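Galactose-binding lectin (Arachis hypogaea, PDB 2DVB) binds carbohydrate, with specificity for D-galactose, as a homotetrameric legume lectin that carries calcium and manganese ions. Local coordinates at residues 38-43 / 210-215; 83-88 / 206-211. All coordinates share one frame; numbering follows the deposited sequence.

Contact 1: residues 38-43 / 210-215. With GAL (beta-D-galactopyranose), chain E.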
ATOM      1  N   ASN A  38     -24.634 -14.552  26.051  1.00 33.24           N
ATOM      2  CA  ASN A  38     -25.292 -15.506  26.936  1.00 34.27           C
ATOM      3  C   ASN A  38     -24.393 -16.310  27.878  1.00 34.48           C
ATOM      4  O   ASN A  38     -24.890 -17.090  28.689  1.00 34.29           O
ATOM      5  CB  ASN A  38     -26.145 -16.445  26.098  1.00 34.96           C
ATOM      6  CG  ASN A  38     -27.281 -15.720  25.414  1.00 39.10           C
ATOM      7  OD1 ASN A  38     -28.159 -15.165  26.074  1.00 38.59           O
ATOM      8  ND2 ASN A  38     -27.263 -15.705  24.087  1.00 40.05           N
ATOM      9  N   LYS A  39     -23.079 -16.119  27.778  1.00 33.09           N
ATOM     10  CA  LYS A  39     -22.139 -16.826  28.647  1.00 33.30           C
ATOM     11  C   LYS A  39     -21.690 -15.995  29.847  1.00 31.86           C
ATOM     12  O   LYS A  39     -21.515 -14.779  29.751  1.00 31.64           O
ATOM     13  CB  LYS A  39     -20.883 -17.240  27.878  1.00 35.57           C
ATOM     14  CG  LYS A  39     -20.985 -18.535  27.106  1.00 41.01           C
ATOM     15  CD  LYS A  39     -19.622 -18.911  26.518  1.00 43.05           C
ATOM     16  CE  LYS A  39     -18.566 -19.074  27.611  1.00 46.11           C
ATOM     17  NZ  LYS A  39     -17.222 -19.456  27.076  1.00 48.19           N
ATOM     18  N   VAL A  40     -21.504 -16.674  30.972  1.00 29.50           N
ATOM     19  CA  VAL A  40     -21.028 -16.052  32.197  1.00 28.88           C
ATOM     20  C   VAL A  40     -19.508 -15.880  32.024  1.00 28.44           C
ATOM     21  O   VAL A  40     -18.847 -16.747  31.452  1.00 27.62           O
ATOM     22  CB  VAL A  40     -21.322 -16.969  33.422  1.00 29.04           C
ATOM     23  CG1 VAL A  40     -20.530 -16.509  34.628  1.00 27.92           C
ATOM     24  CG2 VAL A  40     -22.824 -16.948  33.742  1.00 26.69           C
ATOM     25  N   ASN A  41     -18.961 -14.760  32.485  1.00 27.15           N
ATOM     26  CA  ASN A  41     -17.520 -14.521  32.373  1.00 28.67           C
ATOM     27  C   ASN A  41     -16.986 -14.809  30.973  1.00 29.04           C
ATOM     28  O   ASN A  41     -15.922 -15.409  30.817  1.00 30.81           O
ATOM     29  CB  ASN A  41     -16.764 -15.401  33.370  1.00 29.23           C
ATOM     30  CG  ASN A  41     -17.087 -15.067  34.809  1.00 28.54           C
ATOM     31  OD1 ASN A  41     -16.783 -15.843  35.716  1.00 28.40           O
ATOM     32  ND2 ASN A  41     -17.691 -13.903  35.030  1.00 26.30           N
ATOM     33  N   SER A  42     -17.724 -14.381  29.958  1.00 29.76           N
ATOM     34  CA  SER A  42     -17.330 -14.600  28.571  1.00 27.99           C
ATOM     35  C   SER A  42     -15.983 -13.964  28.218  1.00 28.51           C
ATOM     36  O   SER A  42     -15.614 -12.927  28.762  1.00 29.28           O
ATOM     37  CB  SER A  42     -18.412 -14.039  27.648  1.00 25.75           C
ATOM     38  OG  SER A  42     -18.032 -14.098  26.288  1.00 23.70           O
ATOM     39  N   VAL A  43     -15.252 -14.591  27.303  1.00 27.63           N
ATOM     40  CA  VAL A  43     -13.970 -14.056  26.858  1.00 28.55           C
ATOM     41  C   VAL A  43     -13.741 -14.384  25.387  1.00 28.02           C
ATOM     42  O   VAL A  43     -13.865 -15.530  24.971  1.00 29.69           O
ATOM     43  CB  VAL A  43     -12.778 -14.613  27.662  1.00 26.19           C
ATOM     44  CG1 VAL A  43     -11.484 -14.025  27.124  1.00 27.58           C
ATOM     45  CG2 VAL A  43     -12.920 -14.272  29.126  1.00 28.76           C
ATOM     46  N   GLY A 210     -16.744 -10.173  29.741  1.00 28.49           N
ATOM     47  CA  GLY A 210     -17.898  -9.790  30.522  1.00 27.77           C
ATOM     48  C   GLY A 210     -17.922 -10.661  31.767  1.00 30.07           C
ATOM     49  O   GLY A 210     -17.046 -11.510  31.960  1.00 28.42           O
ATOM     50  N   SER A 211     -18.907 -10.443  32.627  1.00 29.80           N
ATOM     51  CA  SER A 211     -19.037 -11.226  33.852  1.00 30.82           C
ATOM     52  C   SER A 211     -20.466 -11.757  33.896  1.00 30.37           C
ATOM     53  O   SER A 211     -21.162 -11.753  32.881  1.00 32.50           O
ATOM     54  CB  SER A 211     -18.763 -10.345  35.073  1.00 30.18           C
ATOM     55  OG  SER A 211     -19.764  -9.351  35.222  1.00 31.63           O
ATOM     56  N   LEU A 212     -20.910 -12.218  35.056  1.00 30.23           N
ATOM     57  CA  LEU A 212     -22.275 -12.726  35.165  1.00 28.69           C
ATOM     58  C   LEU A 212     -23.258 -11.561  35.025  1.00 26.88           C
ATOM     59  O   LEU A 212     -24.269 -11.666  34.333  1.00 28.29           O
ATOM     60  CB  LEU A 212     -22.477 -13.445  36.508  1.00 26.56           C
ATOM     61  CG  LEU A 212     -23.860 -14.072  36.761  1.00 29.72           C
ATOM     62  CD1 LEU A 212     -23.758 -15.150  37.832  1.00 27.73           C
ATOM     63  CD2 LEU A 212     -24.855 -12.995  37.183  1.00 28.92           C
ATOM     64  N   GLY A 213     -22.945 -10.446  35.672  1.00 27.40           N
ATOM     65  CA  GLY A 213     -23.816  -9.289  35.603  1.00 28.55           C
ATOM     66  C   GLY A 213     -23.388  -8.243  34.594  1.00 29.26           C
ATOM     67  O   GLY A 213     -24.203  -7.419  34.168  1.00 30.63           O
ATOM     68  N   GLY A 214     -22.116  -8.269  34.205  1.00 29.36           N
ATOM     69  CA  GLY A 214     -21.619  -7.293  33.249  1.00 28.62           C
ATOM     70  C   GLY A 214     -21.456  -7.838  31.841  1.00 29.87           C
ATOM     71  O   GLY A 214     -20.584  -8.667  31.579  1.00 30.33           O
ATOM     72  N   ARG A 215     -22.299  -7.371  30.927  1.00 29.17           N
ATOM     73  CA  ARG A 215     -22.231  -7.817  29.549  1.00 29.54           C
ATOM     74  C   ARG A 215     -22.596  -6.681  28.606  1.00 29.26           C
ATOM     75  O   ARG A 215     -23.293  -5.751  28.986  1.00 31.80           O
ATOM     76  CB  ARG A 215     -23.184  -8.995  29.320  1.00 30.19           C
ATOM     77  CG  ARG A 215     -23.172 -10.038  30.428  1.00 29.58           C
ATOM     78  CD  ARG A 215     -23.898 -11.310  30.002  1.00 28.29           C
ATOM     79  NE  ARG A 215     -24.006 -12.259  31.105  1.00 25.07           N
ATOM     80  CZ  ARG A 215     -24.644 -13.422  31.030  1.00 22.59           C
ATOM     81  NH1 ARG A 215     -25.233 -13.791  29.904  1.00 21.38           N
ATOM     82  NH2 ARG A 215     -24.710 -14.208  32.091  1.00 23.17           N
TER
HETATM   83  C1  GAL E   2     -18.161  -7.521  38.455  1.00 41.31           C
HETATM   84  C2  GAL E   2     -16.958  -7.682  37.544  1.00 37.88           C
HETATM   85  C3  GAL E   2     -16.786  -6.422  36.703  1.00 36.17           C
HETATM   86  C4  GAL E   2     -18.100  -6.121  35.772  1.00 34.34           C
HETATM   87  C5  GAL E   2     -19.349  -5.970  36.723  1.00 37.03           C
HETATM   88  C6  GAL E   2     -20.793  -5.698  36.383  1.00 34.91           C
HETATM   89  O2  GAL E   2     -15.846  -7.961  38.381  1.00 36.22           O
HETATM   90  O3  GAL E   2     -15.662  -6.594  35.865  1.00 34.48           O
HETATM   91  O4  GAL E   2     -18.422  -7.198  34.887  1.00 33.89           O
HETATM   92  O5  GAL E   2     -19.417  -7.197  37.669  1.00 38.61           O
HETATM   93  O6  GAL E   2     -21.980  -5.544  37.116  1.00 38.58           O
HETATM   94  O   HOH W   1     -27.469 -16.108  29.716  1.00 20.67           O
HETATM   95  O   HOH W   2     -20.202 -12.438  30.323  1.00 22.27           O
HETATM   96  O   HOH W   3     -18.954 -13.054  37.188  1.00 29.48           O
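Asn41 and Ser42 meet Gly210 and Ser211 where two loops of the legume lectin fold pack side by side next to the bound galactose. Direct backbone bonding is sparse. Gly210 N donates to Ser42 O at 3.1 Å. One residue back, Asn41 CA lies 3.1 Å from Gly210 O in a CA-H...O contact.

Three waters do much of the remaining polar work. The first accepts from Arg215 NH1 and donates to Asn38 O. The second donates to both Lys39 O and Ser211 O and accepts from Ser42 N, so two carbonyls and one amide of the two loops share it. The third accepts from Asn41 ND2 and from Leu212 N.

Arg215 is the main side chain here. Its chain runs extended from CG to NE (chi3 -174°) and carries the guanidinium across to residues 38-40. Lys39 O stands over the centre of one face, 3.6 Å above the plane. Arg215 NE donates to Leu212 O in its own loop, and NH1 to Leu37 O. The group is thus held from both loops.

Apolar contact is slight and lies among exposed residues. Val40 CG1 rests 4.1 Å from Leu212 CB, the two side chains pointing the same way. Val40 CG2 also rests against the guanidinium, 3.7 Å from Arg215 NH2.

On the sugar side, Ser211 forms an ST motif. Its OG sits between the backbone N and the carbonyl carbon (chi1 66°) and accepts from Gly214 N. The same OG lies 2.6 Å from galactose O4. From the 38-43 loop, Asn41 ND2 comes up to the Ser211 backbone, 3.2 Å from Ser211 CA.

Contact 2: residues 83-88 / 206-211. With GAL (beta-D-galactopyranose), chain E.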
ATOM      1  N   ASP A  83     -17.372  -5.470  29.824  1.00 31.01           N
ATOM      2  CA  ASP A  83     -16.380  -4.750  30.616  1.00 29.72           C
ATOM      3  C   ASP A  83     -15.490  -3.841  29.781  1.00 28.41           C
ATOM      4  O   ASP A  83     -14.871  -2.921  30.307  1.00 28.87           O
ATOM      5  CB  ASP A  83     -15.500  -5.746  31.363  1.00 30.55           C
ATOM      6  CG  ASP A  83     -16.034  -6.076  32.728  1.00 31.69           C
ATOM      7  OD1 ASP A  83     -15.815  -5.266  33.652  1.00 30.63           O
ATOM      8  OD2 ASP A  83     -16.680  -7.133  32.872  1.00 32.68           O
ATOM      9  N   GLY A  84     -15.417  -4.110  28.483  1.00 26.57           N
ATOM     10  CA  GLY A  84     -14.582  -3.294  27.630  1.00 27.72           C
ATOM     11  C   GLY A  84     -13.735  -4.069  26.639  1.00 27.15           C
ATOM     12  O   GLY A  84     -13.839  -5.289  26.515  1.00 26.20           O
ATOM     13  N   ILE A  85     -12.877  -3.336  25.940  1.00 26.90           N
ATOM     14  CA  ILE A  85     -12.015  -3.903  24.919  1.00 26.06           C
ATOM     15  C   ILE A  85     -10.564  -3.475  25.121  1.00 25.72           C
ATOM     16  O   ILE A  85     -10.285  -2.377  25.595  1.00 25.19           O
ATOM     17  CB  ILE A  85     -12.471  -3.429  23.521  1.00 26.92           C
ATOM     18  CG1 ILE A  85     -13.912  -3.879  23.271  1.00 28.00           C
ATOM     19  CG2 ILE A  85     -11.544  -3.966  22.450  1.00 25.03           C
ATOM     20  CD1 ILE A  85     -14.582  -3.170  22.117  1.00 28.11           C
ATOM     21  N   ILE A  86      -9.634  -4.345  24.766  1.00 25.06           N
ATOM     22  CA  ILE A  86      -8.238  -3.981  24.896  1.00 25.67           C
ATOM     23  C   ILE A  86      -7.427  -4.410  23.693  1.00 25.53           C
ATOM     24  O   ILE A  86      -7.489  -5.560  23.244  1.00 25.24           O
ATOM     25  CB  ILE A  86      -7.582  -4.570  26.166  1.00 26.59           C
ATOM     26  CG1 ILE A  86      -6.121  -4.092  26.242  1.00 26.41           C
ATOM     27  CG2 ILE A  86      -7.667  -6.099  26.147  1.00 24.18           C
ATOM     28  CD1 ILE A  86      -5.419  -4.412  27.538  1.00 23.85           C
ATOM     29  N   PHE A  87      -6.698  -3.451  23.144  1.00 25.82           N
ATOM     30  CA  PHE A  87      -5.831  -3.716  22.016  1.00 26.37           C
ATOM     31  C   PHE A  87      -4.549  -4.145  22.719  1.00 25.94           C
ATOM     32  O   PHE A  87      -3.984  -3.370  23.490  1.00 24.33           O
ATOM     33  CB  PHE A  87      -5.614  -2.433  21.197  1.00 25.96           C
ATOM     34  CG  PHE A  87      -4.470  -2.521  20.222  1.00 26.92           C
ATOM     35  CD1 PHE A  87      -4.481  -3.458  19.193  1.00 25.89           C
ATOM     36  CD2 PHE A  87      -3.359  -1.692  20.360  1.00 27.48           C
ATOM     37  CE1 PHE A  87      -3.395  -3.571  18.318  1.00 28.46           C
ATOM     38  CE2 PHE A  87      -2.266  -1.801  19.483  1.00 27.20           C
ATOM     39  CZ  PHE A  87      -2.287  -2.742  18.467  1.00 25.09           C
ATOM     40  N   PHE A  88      -4.103  -5.377  22.486  1.00 24.44           N
ATOM     41  CA  PHE A  88      -2.890  -5.835  23.156  1.00 25.97           C
ATOM     42  C   PHE A  88      -1.790  -6.428  22.283  1.00 25.86           C
ATOM     43  O   PHE A  88      -1.988  -6.731  21.106  1.00 23.39           O
ATOM     44  CB  PHE A  88      -3.236  -6.849  24.249  1.00 26.10           C
ATOM     45  CG  PHE A  88      -3.788  -8.149  23.729  1.00 28.23           C
ATOM     46  CD1 PHE A  88      -5.069  -8.214  23.189  1.00 28.37           C
ATOM     47  CD2 PHE A  88      -3.031  -9.315  23.800  1.00 29.83           C
ATOM     48  CE1 PHE A  88      -5.586  -9.416  22.733  1.00 27.99           C
ATOM     49  CE2 PHE A  88      -3.540 -10.521  23.346  1.00 26.89           C
ATOM     50  CZ  PHE A  88      -4.821 -10.571  22.812  1.00 28.27           C
ATOM     51  N   PHE A 206      -6.983  -8.082  19.690  1.00 26.47           N
ATOM     52  CA  PHE A 206      -8.007  -7.486  20.543  1.00 26.32           C
ATOM     53  C   PHE A 206      -8.644  -8.507  21.479  1.00 26.00           C
ATOM     54  O   PHE A 206      -8.771  -9.678  21.142  1.00 27.55           O
ATOM     55  CB  PHE A 206      -9.090  -6.859  19.671  1.00 23.95           C
ATOM     56  CG  PHE A 206      -8.576  -5.806  18.746  1.00 23.93           C
ATOM     57  CD1 PHE A 206      -8.275  -4.532  19.222  1.00 23.18           C
ATOM     58  CD2 PHE A 206      -8.349  -6.094  17.405  1.00 24.52           C
ATOM     59  CE1 PHE A 206      -7.753  -3.564  18.376  1.00 20.97           C
ATOM     60  CE2 PHE A 206      -7.825  -5.126  16.541  1.00 21.46           C
ATOM     61  CZ  PHE A 206      -7.526  -3.866  17.027  1.00 22.70           C
ATOM     62  N   SER A 207      -9.037  -8.055  22.664  1.00 27.65           N
ATOM     63  CA  SER A 207      -9.683  -8.932  23.633  1.00 26.86           C
ATOM     64  C   SER A 207     -10.781  -8.160  24.346  1.00 27.47           C
ATOM     65  O   SER A 207     -10.691  -6.944  24.507  1.00 27.93           O
ATOM     66  CB  SER A 207      -8.672  -9.456  24.661  1.00 26.75           C
ATOM     67  OG  SER A 207      -9.303 -10.300  25.618  1.00 22.95           O
ATOM     68  N   ALA A 208     -11.824  -8.873  24.760  1.00 28.59           N
ATOM     69  CA  ALA A 208     -12.940  -8.260  25.469  1.00 29.65           C
ATOM     70  C   ALA A 208     -13.540  -9.325  26.372  1.00 30.87           C
ATOM     71  O   ALA A 208     -13.388 -10.520  26.116  1.00 30.93           O
ATOM     72  CB  ALA A 208     -13.978  -7.744  24.486  1.00 24.76           C
ATOM     73  N   SER A 209     -14.216  -8.896  27.432  1.00 31.19           N
ATOM     74  CA  SER A 209     -14.803  -9.847  28.363  1.00 30.41           C
ATOM     75  C   SER A 209     -15.991  -9.277  29.118  1.00 29.69           C
ATOM     76  O   SER A 209     -16.214  -8.069  29.136  1.00 31.97           O
ATOM     77  CB  SER A 209     -13.746 -10.299  29.370  1.00 28.15           C
ATOM     78  OG  SER A 209     -13.332  -9.207  30.168  1.00 25.68           O
ATOM     79  N   GLY A 210     -16.744 -10.173  29.741  1.00 28.49           N
ATOM     80  CA  GLY A 210     -17.898  -9.790  30.522  1.00 27.77           C
ATOM     81  C   GLY A 210     -17.922 -10.661  31.767  1.00 30.07           C
ATOM     82  O   GLY A 210     -17.046 -11.510  31.960  1.00 28.42           O
ATOM     83  N   SER A 211     -18.907 -10.443  32.627  1.00 29.80           N
ATOM     84  CA  SER A 211     -19.037 -11.226  33.852  1.00 30.82           C
ATOM     85  C   SER A 211     -20.466 -11.757  33.896  1.00 30.37           C
ATOM     86  O   SER A 211     -21.162 -11.753  32.881  1.00 32.50           O
ATOM     87  CB  SER A 211     -18.763 -10.345  35.073  1.00 30.18           C
ATOM     88  OG  SER A 211     -19.764  -9.351  35.222  1.00 31.63           O
TER
HETATM   89  C1  GAL E   2     -18.161  -7.521  38.455  1.00 41.31           C
HETATM   90  C2  GAL E   2     -16.958  -7.682  37.544  1.00 37.88           C
HETATM   91  C3  GAL E   2     -16.786  -6.422  36.703  1.00 36.17           C
HETATM   92  C4  GAL E   2     -18.100  -6.121  35.772  1.00 34.34           C
HETATM   93  C5  GAL E   2     -19.349  -5.970  36.723  1.00 37.03           C
HETATM   94  C6  GAL E   2     -20.793  -5.698  36.383  1.00 34.91           C
HETATM   95  O2  GAL E   2     -15.846  -7.961  38.381  1.00 36.22           O
HETATM   96  O3  GAL E   2     -15.662  -6.594  35.865  1.00 34.48           O
HETATM   97  O4  GAL E   2     -18.422  -7.198  34.887  1.00 33.89           O
HETATM   98  O5  GAL E   2     -19.417  -7.197  37.669  1.00 38.61           O
HETATM   99  O6  GAL E   2     -21.980  -5.544  37.116  1.00 38.58           O
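Phe87 and Phe206 sit opposite each other as a non-hydrogen-bonded pair on the antiparallel strands 84-91 and 201-209, in the seven-stranded sheet of the legume lectin sandwich. Their rings cross at an oblique angle, with planes at 43° and centroids 5.4 Å apart. The nearest atoms are Phe87 CD1 and Phe206 CE1, at 3.4 Å. Phe206 CG lies anti to the carbonyl carbon (chi1 -59°), and the ring swings across to the CB and ring of Phe87. Phe69 and Trp223 set their rings edge-to-face with Phe206, so the pair belongs to the aromatic packing between the sheets.

Ile85 and Ala208 point to this same face, with Ile85 CG1 4.1 Å from Ala208 CB. Ile86 and Ser207 point to the other. Ile86 CG2 packs on Ser207 CB, while Ser207 OG turns to Leu106 O. Phe88 brings CE1 over to the neighbouring strand. The backbone C of Phe206 lies at its ring edge, in the ring plane.

Ile86 and Ser207 form a hydrogen-bonded pair. Ile86 N donates to Ser207 O at 2.8 Å, and Ser207 N returns a bond to Ile86 O. Just before strand 84-91, Asp83 N donates to Ser209 O at 2.9 Å, nearly along the C=O axis.

Asp83 follows a cis peptide bond and directs its carboxylate to the galactose. Galactose O3 donates to Asp83 OD1 at 2.6 Å. Asn127, a calcium ligand, also bonds the sugar. A buried, largely apolar strand pair therefore ends in an acceptor for sugar hydroxyls, and the backbone bond to Ser209 ties that acceptor to the sheet.

In the fold
From the N terminus, the chain first passes 38-43, the loop leading into strand 43-53. It next passes 83-88, where strand 84-91 begins. It returns to both through the continuous stretch 206-215, which runs off the end of strand 201-209. Contact 2 closes a loop of 117 residues, nested inside the 166-residue loop closed by contact 1. The two contacts share Gly210 and Ser211, and their centres lie 11 Å apart. Strand 201-209 sits between strands 43-53 and 84-91 in the sheet. Contact 2 joins it to 84-91 in the buried interior, and contact 1 joins its outgoing loop to the approach to 43-53. Both reach the galactose.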